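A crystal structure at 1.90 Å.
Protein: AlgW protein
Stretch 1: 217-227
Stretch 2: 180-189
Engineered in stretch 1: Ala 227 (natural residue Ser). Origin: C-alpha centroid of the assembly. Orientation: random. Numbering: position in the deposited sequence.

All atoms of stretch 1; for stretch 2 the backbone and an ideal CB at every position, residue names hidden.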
ATOM      1  N   GLN B 217     -13.275   4.969   5.645  1.00 17.80           N
ATOM      2  CA  GLN B 217     -11.947   4.359   5.664  1.00 17.74           C
ATOM      3  C   GLN B 217     -11.618   3.833   4.262  1.00 18.11           C
ATOM      4  O   GLN B 217     -12.488   3.299   3.568  1.00 17.94           O
ATOM      5  CB  GLN B 217     -11.880   3.246   6.720  1.00 19.98           C
ATOM      6  CG  GLN B 217     -10.468   2.767   7.055  1.00 17.18           C
ATOM      7  CD  GLN B 217     -10.441   1.628   8.055  1.00 22.03           C
ATOM      8  OE1 GLN B 217     -11.102   1.668   9.097  1.00 22.64           O
ATOM      9  NE2 GLN B 217      -9.663   0.585   7.731  1.00 17.96           N
ATOM     10  N   THR B 218     -10.363   3.987   3.812  1.00 15.45           N
ATOM     11  CA  THR B 218     -10.016   3.516   2.468  1.00 16.20           C
ATOM     12  C   THR B 218      -8.596   2.984   2.461  1.00 15.08           C
ATOM     13  O   THR B 218      -7.749   3.472   3.204  1.00 17.81           O
ATOM     14  CB  THR B 218     -10.139   4.635   1.402  1.00 23.60           C
ATOM     15  OG1 THR B 218      -9.780   4.123   0.122  1.00 21.88           O
ATOM     16  CG2 THR B 218      -9.211   5.818   1.731  1.00 18.05           C
ATOM     17  N   ASP B 219      -8.325   1.984   1.609  1.00 13.45           N
ATOM     18  CA  ASP B 219      -6.931   1.569   1.462  1.00 17.05           C
ATOM     19  C   ASP B 219      -6.242   2.230   0.266  1.00 16.12           C
ATOM     20  O   ASP B 219      -5.087   1.922   0.011  1.00 15.05           O
ATOM     21  CB  ASP B 219      -6.795   0.042   1.430  1.00 16.28           C
ATOM     22  CG  ASP B 219      -7.491  -0.605   0.233  1.00 18.41           C
ATOM     23  OD1 ASP B 219      -8.220   0.096  -0.509  1.00 18.57           O
ATOM     24  OD2 ASP B 219      -7.305  -1.838   0.041  1.00 22.22           O
ATOM     25  N   ALA B 220      -6.885   3.182  -0.421  1.00 16.21           N
ATOM     26  CA  ALA B 220      -6.152   3.990  -1.402  1.00 17.92           C
ATOM     27  C   ALA B 220      -5.015   4.726  -0.696  1.00 15.31           C
ATOM     28  O   ALA B 220      -5.224   5.336   0.349  1.00 19.03           O
ATOM     29  CB  ALA B 220      -7.079   4.969  -2.102  1.00 15.46           C
ATOM     30  N   ALA B 221      -3.794   4.617  -1.241  1.00 15.82           N
ATOM     31  CA  ALA B 221      -2.611   5.111  -0.529  1.00 18.29           C
ATOM     32  C   ALA B 221      -2.794   6.599  -0.279  1.00 16.25           C
ATOM     33  O   ALA B 221      -3.094   7.367  -1.198  1.00 18.52           O
ATOM     34  CB  ALA B 221      -1.313   4.853  -1.317  1.00 16.08           C
ATOM     35  N   ILE B 222      -2.672   6.983   0.985  1.00 18.78           N
ATOM     36  CA  ILE B 222      -2.861   8.352   1.419  1.00 16.45           C
ATOM     37  C   ILE B 222      -1.717   8.698   2.334  1.00 16.62           C
ATOM     38  O   ILE B 222      -1.451   7.968   3.291  1.00 16.72           O
ATOM     39  CB  ILE B 222      -4.228   8.553   2.104  1.00 21.43           C
ATOM     40  CG1 ILE B 222      -5.337   8.535   1.056  1.00 16.68           C
ATOM     41  CG2 ILE B 222      -4.251   9.870   2.873  1.00 20.57           C
ATOM     42  CD1 ILE B 222      -6.711   8.368   1.712  1.00 19.42           C
ATOM     43  N   ASN B 223      -1.046   9.790   2.031  1.00 15.35           N
ATOM     44  CA  ASN B 223       0.194  10.219   2.656  1.00 20.06           C
ATOM     45  C   ASN B 223       0.127  11.666   3.096  1.00 21.57           C
ATOM     46  O   ASN B 223      -0.745  12.404   2.635  1.00 20.96           O
ATOM     47  CB  ASN B 223       1.344  10.059   1.655  1.00 17.60           C
ATOM     48  CG  ASN B 223       1.773   8.601   1.529  1.00 20.10           C
ATOM     49  OD1 ASN B 223       2.389   8.075   2.452  1.00 14.88           O
ATOM     50  ND2 ASN B 223       1.455   7.967   0.407  1.00 13.72           N
ATOM     51  N   PRO B 224       1.035  12.113   3.981  1.00 23.68           N
ATOM     52  CA  PRO B 224       1.165  13.566   4.228  1.00 31.98           C
ATOM     53  C   PRO B 224       1.244  14.312   2.915  1.00 23.45           C
ATOM     54  O   PRO B 224       1.933  13.897   1.988  1.00 21.77           O
ATOM     55  CB  PRO B 224       2.461  13.690   5.039  1.00 34.82           C
ATOM     56  CG  PRO B 224       2.605  12.303   5.753  1.00 25.40           C
ATOM     57  CD  PRO B 224       2.021  11.319   4.746  1.00 24.02           C
ATOM     58  N   GLY B 225       0.490  15.406   2.813  1.00 23.82           N
ATOM     59  CA  GLY B 225       0.254  16.068   1.545  1.00 24.22           C
ATOM     60  C   GLY B 225      -1.111  15.782   0.927  1.00 24.65           C
ATOM     61  O   GLY B 225      -1.570  16.584   0.112  1.00 25.94           O
ATOM     62  N   ASN B 226      -1.769  14.653   1.274  1.00 24.85           N
ATOM     63  CA  ASN B 226      -3.116  14.353   0.747  1.00 31.81           C
ATOM     64  C   ASN B 226      -4.231  15.123   1.472  1.00 26.34           C
ATOM     65  O   ASN B 226      -5.369  15.167   0.976  1.00 19.76           O
ATOM     66  CB  ASN B 226      -3.422  12.855   0.852  1.00 24.09           C
ATOM     67  CG  ASN B 226      -2.908  12.050  -0.348  1.00 19.32           C
ATOM     68  OD1 ASN B 226      -1.874  11.412  -0.257  1.00 20.27           O
ATOM     69  ND2 ASN B 226      -3.625  12.079  -1.458  1.00 18.41           N
ATOM     70  N   ALA B 227      -3.947  15.673   2.647  1.00 23.82           N
ATOM     71  CA  ALA B 227      -4.984  16.273   3.474  1.00 28.27           C
ATOM     72  C   ALA B 227      -5.680  17.422   2.740  1.00 21.27           C
ATOM     73  O   ALA B 227      -5.027  18.281   2.150  1.00 22.59           O
ATOM     74  CB  ALA B 227      -4.381  16.766   4.780  1.00 28.41           C
ATOM     75  N   UNK B 180     -14.963   0.639  -5.325  1.00 19.21           N
ATOM     76  CA  UNK B 180     -13.657   1.214  -5.654  1.00 17.56           C
ATOM     77  C   UNK B 180     -13.681   2.725  -5.445  1.00 18.54           C
ATOM     78  O   UNK B 180     -14.676   3.381  -5.740  1.00 21.43           O
ATOM     79  CB  UNK B 180     -13.266   0.882  -7.096  1.00 17.56           C
ATOM     80  N   UNK B 181     -12.589   3.292  -4.921  1.00 15.43           N
ATOM     81  CA  UNK B 181     -12.479   4.753  -4.838  1.00 19.53           C
ATOM     82  C   UNK B 181     -11.074   5.208  -5.209  1.00 20.04           C
ATOM     83  O   UNK B 181     -10.108   4.430  -5.220  1.00 17.69           O
ATOM     84  CB  UNK B 181     -12.836   5.242  -3.433  1.00 19.53           C
ATOM     85  N   UNK B 182     -10.973   6.506  -5.477  1.00 20.77           N
ATOM     86  CA  UNK B 182      -9.742   7.167  -5.896  1.00 18.80           C
ATOM     87  C   UNK B 182      -9.449   8.334  -4.953  1.00 20.73           C
ATOM     88  O   UNK B 182     -10.345   9.124  -4.652  1.00 19.45           O
ATOM     89  CB  UNK B 182      -9.848   7.651  -7.344  1.00 18.80           C
ATOM     90  N   UNK B 183      -8.196   8.441  -4.468  1.00 15.20           N
ATOM     91  CA  UNK B 183      -7.728   9.581  -3.697  1.00 19.70           C
ATOM     92  C   UNK B 183      -6.929  10.495  -4.632  1.00 19.92           C
ATOM     93  O   UNK B 183      -6.148  10.013  -5.459  1.00 17.48           O
ATOM     94  CB  UNK B 183      -6.884   9.132  -2.503  1.00 19.70           C
ATOM     95  N   UNK B 184      -7.114  11.807  -4.496  1.00 16.33           N
ATOM     96  CA  UNK B 184      -6.466  12.810  -5.357  1.00 21.51           C
ATOM     97  C   UNK B 184      -5.861  13.866  -4.461  1.00 19.97           C
ATOM     98  O   UNK B 184      -6.569  14.492  -3.679  1.00 19.21           O
ATOM     99  CB  UNK B 184      -7.451  13.433  -6.348  1.00 21.51           C
ATOM    100  N   UNK B 185      -4.550  14.031  -4.544  1.00 17.66           N
ATOM    101  CA  UNK B 185      -3.881  14.952  -3.652  1.00 22.44           C
ATOM    102  C   UNK B 185      -2.446  15.158  -4.070  1.00 17.13           C
ATOM    103  O   UNK B 185      -2.045  14.797  -5.179  1.00 21.68           O
ATOM    104  CB  UNK B 185      -3.946  14.448  -2.209  1.00 22.44           C
ATOM    105  N   UNK B 186      -1.673  15.758  -3.165  1.00 20.17           N
ATOM    106  CA  UNK B 186      -0.276  16.115  -3.427  1.00 22.33           C
ATOM    107  C   UNK B 186       0.647  15.445  -2.399  1.00 19.08           C
ATOM    108  O   UNK B 186       1.300  16.138  -1.602  1.00 21.09           O
ATOM    109  CB  UNK B 186      -0.096  17.634  -3.395  1.00 22.33           C
ATOM    110  N   UNK B 187       0.736  14.110  -2.385  1.00 18.65           N
ATOM    111  CA  UNK B 187       1.533  13.447  -1.337  1.00 19.80           C
ATOM    112  C   UNK B 187       2.999  13.836  -1.425  1.00 17.18           C
ATOM    113  O   UNK B 187       3.599  13.843  -2.497  1.00 18.99           O
ATOM    114  CB  UNK B 187       1.397  11.927  -1.441  1.00 19.80           C
ATOM    115  N   UNK B 188       3.560  14.186  -0.281  1.00 19.50           N
ATOM    116  CA  UNK B 188       4.954  14.610  -0.137  1.00 31.75           C
ATOM    117  C   UNK B 188       5.339  15.752  -1.079  1.00 29.27           C
ATOM    118  O   UNK B 188       6.523  16.005  -1.257  1.00 26.48           O
ATOM    119  CB  UNK B 188       5.881  13.417  -0.382  1.00 31.75           C
ATOM    120  N   UNK B 189       4.364  16.444  -1.687  1.00 27.74           N
ATOM    121  CA  UNK B 189       4.688  17.497  -2.645  1.00 27.63           C
ATOM    122  C   UNK B 189       5.217  17.007  -3.971  1.00 31.00           C
ATOM    123  O   UNK B 189       5.873  17.777  -4.686  1.00 30.77           O
ATOM    124  CB  UNK B 189       5.718  18.446  -2.029  1.00 27.63           C
TER

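At position 180 the ideal CB has nothing of stretch 1 within 5.5 Å, so the visible atoms set no preference; the beta backbone (-79/141) would suit a branched residue, among others. The deposited residue is Val 180.

Position 181 points its CB toward stretch 1, the ideal CB 4.8 Å from Thr 218 OG1. That gap leaves room for a short side chain, small polar or apolar. Cys 181 fills it: with chi1 at 54° (p), SG lies 3.1 Å from Thr 218 OG1.

Position 182 points away, and stretch 1 does not restrict it. It is Leu 182.

Position 183 faces stretch 1 again. Its ideal CB is 3.9 Å from Ile 222 CG1, 4.2 Å from Ala 220 CB and 4.4 Å from Ala 221 O, already at packing distance from two apolar groups, so a small apolar residue fits best. Ala 183 makes both apolar contacts with its CB.

Position 184 points away, leaving its side chain undetermined; Ile 184 is found. Water 2 donates a hydrogen bond to Ile 184 O (water O to Ile 184 O 2.7 Å).

At position 185 an ideal CB would lie 2.5 Å from Asn 226 ND2, a clash, and the extended backbone (-170/-166) is also comfortable for glycine. Gly 185 lets that amide approach to 3.6 Å, Asn 226 ND2 to Gly 185 CA.

Position 186 points away overall, its ideal CB 3.9 Å from Gly 225 O, so many side chains are possible. Asn 186 is deposited; its N donates a weak hydrogen bond to Gly 225 O (3.4 Å, 146°), while its O meets Gly 225 CA at 3.3 Å in a CA-H...O contact.

Position 187 has phi -63°, compatible with proline, and its CB points sideways; the ideal CB lies 3.6 Å from Asn 223 CB and 3.5 Å from Asn 226 OD1. A compact apolar residue suits. Pro 187 places its deposited CB 3.8 Å from Asn 223 CB, and its CA 3.4 Å from Pro 224 O.

Position 188 has a left-handed backbone (53/15), which would favour glycine or asparagine, yet the ring of Pro 224 and Asn 223 offer a surface for a long or aromatic side chain. Phe 188 takes it: CE1 is 3.9 Å from Pro 224 CD, and Pro 224 O lies over one ring face while accepting a straight hydrogen bond from Phe 188 N (2.8 Å, 173°).

Position 189 has positive phi (72°), which favours glycine, with no restriction from stretch 1. It is Gly 189.

Stretch 2 (180-189) VCLAIGNPFG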
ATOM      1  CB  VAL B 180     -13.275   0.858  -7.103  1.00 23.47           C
ATOM      2  CG1 VAL B 180     -12.048   1.670  -7.591  1.00 21.39           C
ATOM      3  CG2 VAL B 180     -13.030  -0.600  -7.233  1.00 21.81           C
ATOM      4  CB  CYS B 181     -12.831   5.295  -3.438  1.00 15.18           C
ATOM      5  SG  CYS B 181     -11.852   4.466  -2.151  1.00 28.36           S
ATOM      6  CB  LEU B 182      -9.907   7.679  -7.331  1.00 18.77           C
ATOM      7  CG  LEU B 182      -9.774   6.755  -8.537  1.00 27.95           C
ATOM      8  CD1 LEU B 182     -10.478   5.456  -8.386  1.00 33.46           C
ATOM      9  CD2 LEU B 182     -10.337   7.469  -9.762  1.00 40.87           C
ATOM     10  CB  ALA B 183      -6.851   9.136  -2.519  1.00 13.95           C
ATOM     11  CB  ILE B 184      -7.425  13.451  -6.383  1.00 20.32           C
ATOM     12  CG1 ILE B 184      -8.167  12.382  -7.168  1.00 17.70           C
ATOM     13  CG2 ILE B 184      -6.624  14.296  -7.380  1.00 22.53           C
ATOM     14  CD1 ILE B 184      -9.126  12.912  -8.202  1.00 21.78           C
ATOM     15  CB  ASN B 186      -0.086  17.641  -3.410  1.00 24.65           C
ATOM     16  CG  ASN B 186       1.291  18.083  -4.019  1.00 37.76           C
ATOM     17  OD1 ASN B 186       2.024  17.288  -4.625  1.00 32.90           O
ATOM     18  ND2 ASN B 186       1.638  19.362  -3.799  1.00 32.11           N
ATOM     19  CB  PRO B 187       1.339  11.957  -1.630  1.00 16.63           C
ATOM     20  CG  PRO B 187       0.979  11.898  -3.049  1.00 15.77           C
ATOM     21  CD  PRO B 187       0.153  13.126  -3.296  1.00 17.25           C
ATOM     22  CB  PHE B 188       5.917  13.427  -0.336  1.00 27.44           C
ATOM     23  CG  PHE B 188       5.606  12.245   0.541  1.00 24.29           C
ATOM     24  CD1 PHE B 188       5.656  12.361   1.916  1.00 29.61           C
ATOM     25  CD2 PHE B 188       5.267  11.027  -0.008  1.00 23.03           C
ATOM     26  CE1 PHE B 188       5.365  11.263   2.749  1.00 27.49           C
ATOM     27  CE2 PHE B 188       4.985   9.898   0.821  1.00 25.48           C
ATOM     28  CZ  PHE B 188       5.023  10.037   2.195  1.00 23.00           C
TER
HETATM   29  O   HOH W   1      -3.231  10.235  -3.927  1.00 18.81           O
HETATM   30  O   HOH W   2      -6.170  13.595  -1.211  1.00 18.91           O
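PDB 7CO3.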